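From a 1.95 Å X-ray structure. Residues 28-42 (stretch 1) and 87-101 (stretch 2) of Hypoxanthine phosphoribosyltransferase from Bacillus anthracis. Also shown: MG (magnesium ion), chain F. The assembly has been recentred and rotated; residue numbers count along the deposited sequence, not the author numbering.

Stretch 1 (28-42) QIERDFEGEEIVVIA
Stretch 2 (87-101) DIDVNITGKNVIVVE

Two parallel strands, 38-42 and 96-101, pair in register Val 39-Val 97 through Ala 42-Val 100, with Val 39 CA 4.8 Å from Val 97 CA and Ala 42 CA 4.6 Å from Val 100 CA, their axes crossing at -26°. Each is preceded by a type II turn, Phe 33 to Glu 36 and Ile 92 to Lys 95, whose glycines, Gly 35 and Gly 94, suit the positive phi near +72°. Extended phi/psi (about -110/125) aims alternate backbone groups across the gap: Val 39 N donates to Asn 96 O (2.8 Å), Ile 98 N to Val 39 O (2.8 Å), Ile 41 N to Ile 98 O (2.9 Å) and Val 100 N to Ile 41 O (2.8 Å), all nearly linear.

Just before the ladder's first rung, the side-chain amide of Asn 96 (chi1 m, chi2 -48°) extends the pairing: ND2 donates to Glu 36 OE2 (2.8 Å) and to Glu 37 O (3.2 Å). Water 1 accepts from Asn 96 N (2.8 Å) and donates to Glu 37 O (2.9 Å). Asn 96 OD1 is buried without a partner, the one unpaid cost.

Mostly beta-branched aliphatics, suited to extended strands, fill both buried faces. Ile 41 (mt) sets CD1 3.7 Å from Val 97 CG1 and 4.0 Å from Ile 88 CG2; Val 39 CG1 lies 3.9 Å from Ile 92 CG2. On the other face, Val 40 CG1 meets Val 100 CG2 (3.7 Å), and Ile 98 (mt) reaches the helix at Ile 29 CG2 (3.3 Å from Ile 98 CD1) and, just past the helix end, Phe 33 CE2 (3.9 Å from CD1). The contact buries 835 Å².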

# COMPACT_ATOMS: atom_id res chain seq x y z
N GLN A 28 -5.16 -6.89 19.43
CA GLN A 28 -3.98 -7.40 20.13
C GLN A 28 -2.88 -6.33 20.16
O GLN A 28 -2.25 -6.10 21.18
CB GLN A 28 -3.48 -8.66 19.45
CG GLN A 28 -4.48 -9.80 19.46
CD GLN A 28 -4.00 -11.01 18.69
OE1 GLN A 28 -2.82 -11.13 18.37
NE2 GLN A 28 -4.92 -11.91 18.37
N ILE A 29 -2.69 -5.66 19.03
CA ILE A 29 -1.73 -4.57 18.94
C ILE A 29 -2.09 -3.40 19.87
O ILE A 29 -1.25 -2.90 20.60
CB ILE A 29 -1.59 -4.09 17.49
CG1 ILE A 29 -0.94 -5.21 16.67
CG2 ILE A 29 -0.81 -2.78 17.42
CD1 ILE A 29 -1.00 -4.98 15.18
N GLU A 30 -3.34 -2.95 19.83
CA GLU A 30 -3.77 -1.87 20.73
C GLU A 30 -3.49 -2.23 22.21
O GLU A 30 -3.11 -1.38 23.01
CB GLU A 30 -5.26 -1.60 20.54
CG GLU A 30 -5.62 -0.96 19.21
CD GLU A 30 -7.13 -0.76 19.04
OE1 GLU A 30 -7.91 -1.63 19.46
OE2 GLU A 30 -7.55 0.28 18.52
N ARG A 31 -3.72 -3.47 22.58
CA ARG A 31 -3.48 -3.89 23.96
C ARG A 31 -2.05 -3.80 24.38
O ARG A 31 -1.75 -3.42 25.49
CB ARG A 31 -3.90 -5.32 24.11
CG ARG A 31 -3.62 -6.00 25.42
CD ARG A 31 -4.06 -7.45 25.27
NE ARG A 31 -3.34 -8.09 24.16
CZ ARG A 31 -2.12 -8.65 24.25
NH1 ARG A 31 -1.57 -9.19 23.16
NH2 ARG A 31 -1.46 -8.66 25.40
N ASP A 32 -1.15 -4.22 23.50
CA ASP A 32 0.27 -4.20 23.80
C ASP A 32 0.87 -2.80 23.82
O ASP A 32 1.95 -2.64 24.34
CB ASP A 32 1.04 -5.04 22.79
CG ASP A 32 0.77 -6.52 22.94
OD1 ASP A 32 0.33 -6.94 24.03
OD2 ASP A 32 0.96 -7.26 21.96
N PHE A 33 0.19 -1.81 23.27
CA PHE A 33 0.74 -0.46 23.22
C PHE A 33 -0.24 0.57 23.71
O PHE A 33 -0.39 1.65 23.12
CB PHE A 33 1.19 -0.14 21.78
CG PHE A 33 2.26 -1.06 21.30
CD1 PHE A 33 3.57 -0.83 21.68
CD2 PHE A 33 1.97 -2.16 20.52
CE1 PHE A 33 4.57 -1.68 21.27
CE2 PHE A 33 2.97 -3.03 20.11
CZ PHE A 33 4.27 -2.79 20.49
N GLU A 34 -0.91 0.22 24.80
CA GLU A 34 -1.88 1.08 25.41
C GLU A 34 -1.26 2.43 25.74
O GLU A 34 -0.19 2.50 26.32
CB GLU A 34 -2.41 0.44 26.70
CG GLU A 34 -3.51 1.25 27.35
CD GLU A 34 -3.99 0.66 28.66
OE1 GLU A 34 -3.47 -0.40 29.07
OE2 GLU A 34 -4.88 1.25 29.29
N GLY A 35 -1.90 3.50 25.30
CA GLY A 35 -1.43 4.86 25.56
C GLY A 35 -0.20 5.33 24.78
O GLY A 35 0.37 6.37 25.11
N GLU A 36 0.19 4.63 23.72
CA GLU A 36 1.36 5.05 22.96
C GLU A 36 1.16 5.12 21.46
O GLU A 36 0.28 4.49 20.90
CB GLU A 36 2.55 4.11 23.23
CG GLU A 36 2.86 3.97 24.71
CD GLU A 36 4.19 3.33 25.00
OE1 GLU A 36 4.21 2.52 25.94
OE2 GLU A 36 5.20 3.62 24.31
N GLU A 37 2.02 5.91 20.83
CA GLU A 37 2.07 6.06 19.37
C GLU A 37 2.77 4.82 18.82
O GLU A 37 3.56 4.19 19.52
CB GLU A 37 2.87 7.30 18.99
CG GLU A 37 2.33 8.57 19.63
CD GLU A 37 3.17 9.79 19.28
OE1 GLU A 37 3.92 9.74 18.28
OE2 GLU A 37 3.08 10.79 20.02
N ILE A 38 2.48 4.47 17.57
CA ILE A 38 3.08 3.32 16.92
C ILE A 38 3.53 3.66 15.53
O ILE A 38 2.91 4.47 14.85
CB ILE A 38 2.05 2.18 16.77
CG1 ILE A 38 1.52 1.75 18.13
CG2 ILE A 38 2.67 0.98 16.07
CD1 ILE A 38 0.32 0.83 18.03
N VAL A 39 4.65 3.07 15.10
CA VAL A 39 5.13 3.21 13.75
C VAL A 39 4.93 1.84 13.10
O VAL A 39 5.40 0.82 13.60
CB VAL A 39 6.62 3.59 13.65
CG1 VAL A 39 7.09 3.58 12.18
CG2 VAL A 39 6.88 4.94 14.30
N VAL A 40 4.20 1.83 11.99
CA VAL A 40 3.96 0.60 11.25
C VAL A 40 4.83 0.64 10.00
O VAL A 40 4.81 1.60 9.25
CB VAL A 40 2.49 0.43 10.86
CG1 VAL A 40 2.30 -0.72 9.90
CG2 VAL A 40 1.65 0.20 12.09
N ILE A 41 5.64 -0.40 9.82
CA ILE A 41 6.48 -0.48 8.64
C ILE A 41 6.06 -1.70 7.86
O ILE A 41 6.27 -2.85 8.28
CB ILE A 41 7.97 -0.58 8.98
CG1 ILE A 41 8.43 0.68 9.71
CG2 ILE A 41 8.79 -0.72 7.69
CD1 ILE A 41 9.83 0.55 10.22
N ALA A 42 5.49 -1.45 6.70
CA ALA A 42 5.01 -2.52 5.82
C ALA A 42 6.04 -2.93 4.77
O ALA A 42 6.66 -2.09 4.12
CB ALA A 42 3.73 -2.07 5.16
N ASP A 87 14.82 2.05 1.79
CA ASP A 87 14.96 2.08 3.21
C ASP A 87 13.87 3.02 3.78
O ASP A 87 13.21 3.73 3.04
CB ASP A 87 16.34 2.63 3.54
CG ASP A 87 16.81 2.28 4.94
OD1 ASP A 87 16.06 1.63 5.70
OD2 ASP A 87 18.00 2.56 5.22
N ILE A 88 13.70 3.02 5.08
CA ILE A 88 12.67 3.87 5.65
C ILE A 88 13.07 5.34 5.70
O ILE A 88 14.25 5.69 5.83
CB ILE A 88 12.27 3.40 7.05
CG1 ILE A 88 13.46 3.37 7.99
CG2 ILE A 88 11.64 2.01 6.99
CD1 ILE A 88 13.05 3.21 9.45
N ASP A 89 12.06 6.20 5.63
CA ASP A 89 12.24 7.63 5.72
C ASP A 89 11.94 8.13 7.12
O ASP A 89 12.50 9.12 7.53
CB ASP A 89 11.21 8.33 4.83
CG ASP A 89 11.33 7.93 3.40
OD1 ASP A 89 12.45 8.02 2.89
OD2 ASP A 89 10.31 7.53 2.80
N VAL A 90 11.04 7.47 7.83
CA VAL A 90 10.64 7.95 9.16
C VAL A 90 11.60 7.61 10.25
O VAL A 90 12.39 6.67 10.15
CB VAL A 90 9.26 7.42 9.57
CG1 VAL A 90 8.20 7.93 8.62
CG2 VAL A 90 9.26 5.89 9.64
N ASN A 91 11.54 8.41 11.31
CA ASN A 91 12.36 8.20 12.48
C ASN A 91 11.76 7.15 13.40
O ASN A 91 10.67 7.34 13.92
CB ASN A 91 12.44 9.52 13.26
CG ASN A 91 13.23 9.37 14.54
OD1 ASN A 91 14.04 8.47 14.69
ND2 ASN A 91 12.92 10.23 15.50
N ILE A 92 12.44 6.03 13.61
CA ILE A 92 11.93 5.02 14.55
C ILE A 92 12.76 4.95 15.84
O ILE A 92 12.52 4.10 16.70
CB ILE A 92 11.88 3.63 13.95
CG1 ILE A 92 13.27 3.14 13.55
CG2 ILE A 92 10.92 3.61 12.76
CD1 ILE A 92 13.28 1.72 13.03
N THR A 93 13.74 5.84 15.98
CA THR A 93 14.57 5.86 17.19
C THR A 93 13.70 6.17 18.42
O THR A 93 13.04 7.20 18.48
CB THR A 93 15.73 6.86 17.06
OG1 THR A 93 16.55 6.47 15.97
CG2 THR A 93 16.57 6.91 18.32
N GLY A 94 13.71 5.25 19.38
CA GLY A 94 12.90 5.39 20.61
C GLY A 94 11.41 5.19 20.38
O GLY A 94 10.60 5.50 21.24
N LYS A 95 11.03 4.65 19.22
CA LYS A 95 9.62 4.44 18.92
C LYS A 95 9.22 2.98 19.00
O LYS A 95 10.06 2.08 19.04
CB LYS A 95 9.31 4.91 17.50
CG LYS A 95 9.74 6.33 17.18
CD LYS A 95 9.07 7.36 18.04
CE LYS A 95 9.61 8.74 17.71
NZ LYS A 95 9.09 9.76 18.66
N ASN A 96 7.91 2.78 19.05
CA ASN A 96 7.32 1.45 19.03
C ASN A 96 7.12 1.11 17.57
O ASN A 96 6.40 1.81 16.87
CB ASN A 96 5.99 1.47 19.73
CG ASN A 96 6.14 1.79 21.20
OD1 ASN A 96 6.97 1.19 21.88
ND2 ASN A 96 5.32 2.68 21.69
N VAL A 97 7.73 0.02 17.12
CA VAL A 97 7.63 -0.35 15.72
C VAL A 97 7.02 -1.72 15.49
O VAL A 97 7.38 -2.71 16.14
CB VAL A 97 9.04 -0.40 15.10
CG1 VAL A 97 8.97 -0.74 13.62
CG2 VAL A 97 9.77 0.92 15.29
N ILE A 98 6.07 -1.77 14.57
CA ILE A 98 5.49 -3.04 14.17
C ILE A 98 5.78 -3.22 12.69
O ILE A 98 5.36 -2.41 11.86
CB ILE A 98 4.00 -3.13 14.43
CG1 ILE A 98 3.76 -2.97 15.93
CG2 ILE A 98 3.48 -4.48 13.94
CD1 ILE A 98 2.33 -2.89 16.30
N VAL A 99 6.46 -4.31 12.36
CA VAL A 99 6.79 -4.60 10.96
C VAL A 99 5.73 -5.55 10.47
O VAL A 99 5.50 -6.62 11.06
CB VAL A 99 8.18 -5.22 10.84
CG1 VAL A 99 8.53 -5.53 9.38
CG2 VAL A 99 9.21 -4.28 11.43
N VAL A 100 5.10 -5.16 9.37
CA VAL A 100 3.98 -5.90 8.80
C VAL A 100 4.34 -6.66 7.53
O VAL A 100 4.85 -6.08 6.59
CB VAL A 100 2.81 -4.93 8.56
CG1 VAL A 100 1.66 -5.60 7.84
CG2 VAL A 100 2.32 -4.37 9.88
N GLU A 101 4.09 -7.97 7.55
CA GLU A 101 4.32 -8.84 6.42
C GLU A 101 3.08 -9.58 6.02
O GLU A 101 2.12 -9.70 6.80
CB GLU A 101 5.36 -9.92 6.74
CG GLU A 101 6.78 -9.55 6.42
CD GLU A 101 7.09 -9.59 4.91
OE1 GLU A 101 8.29 -9.55 4.60
OE2 GLU A 101 6.17 -9.72 4.05
MG MG F . 6.08 -10.03 1.97
O HOH W 1 6.21 5.05 18.77
O HOH W 2 6.66 -12.09 2.82
O HOH W 3 8.26 -9.74 2.20
O HOH W 4 5.83 -10.73 0.03
O HOH W 5 5.87 -8.26 1.56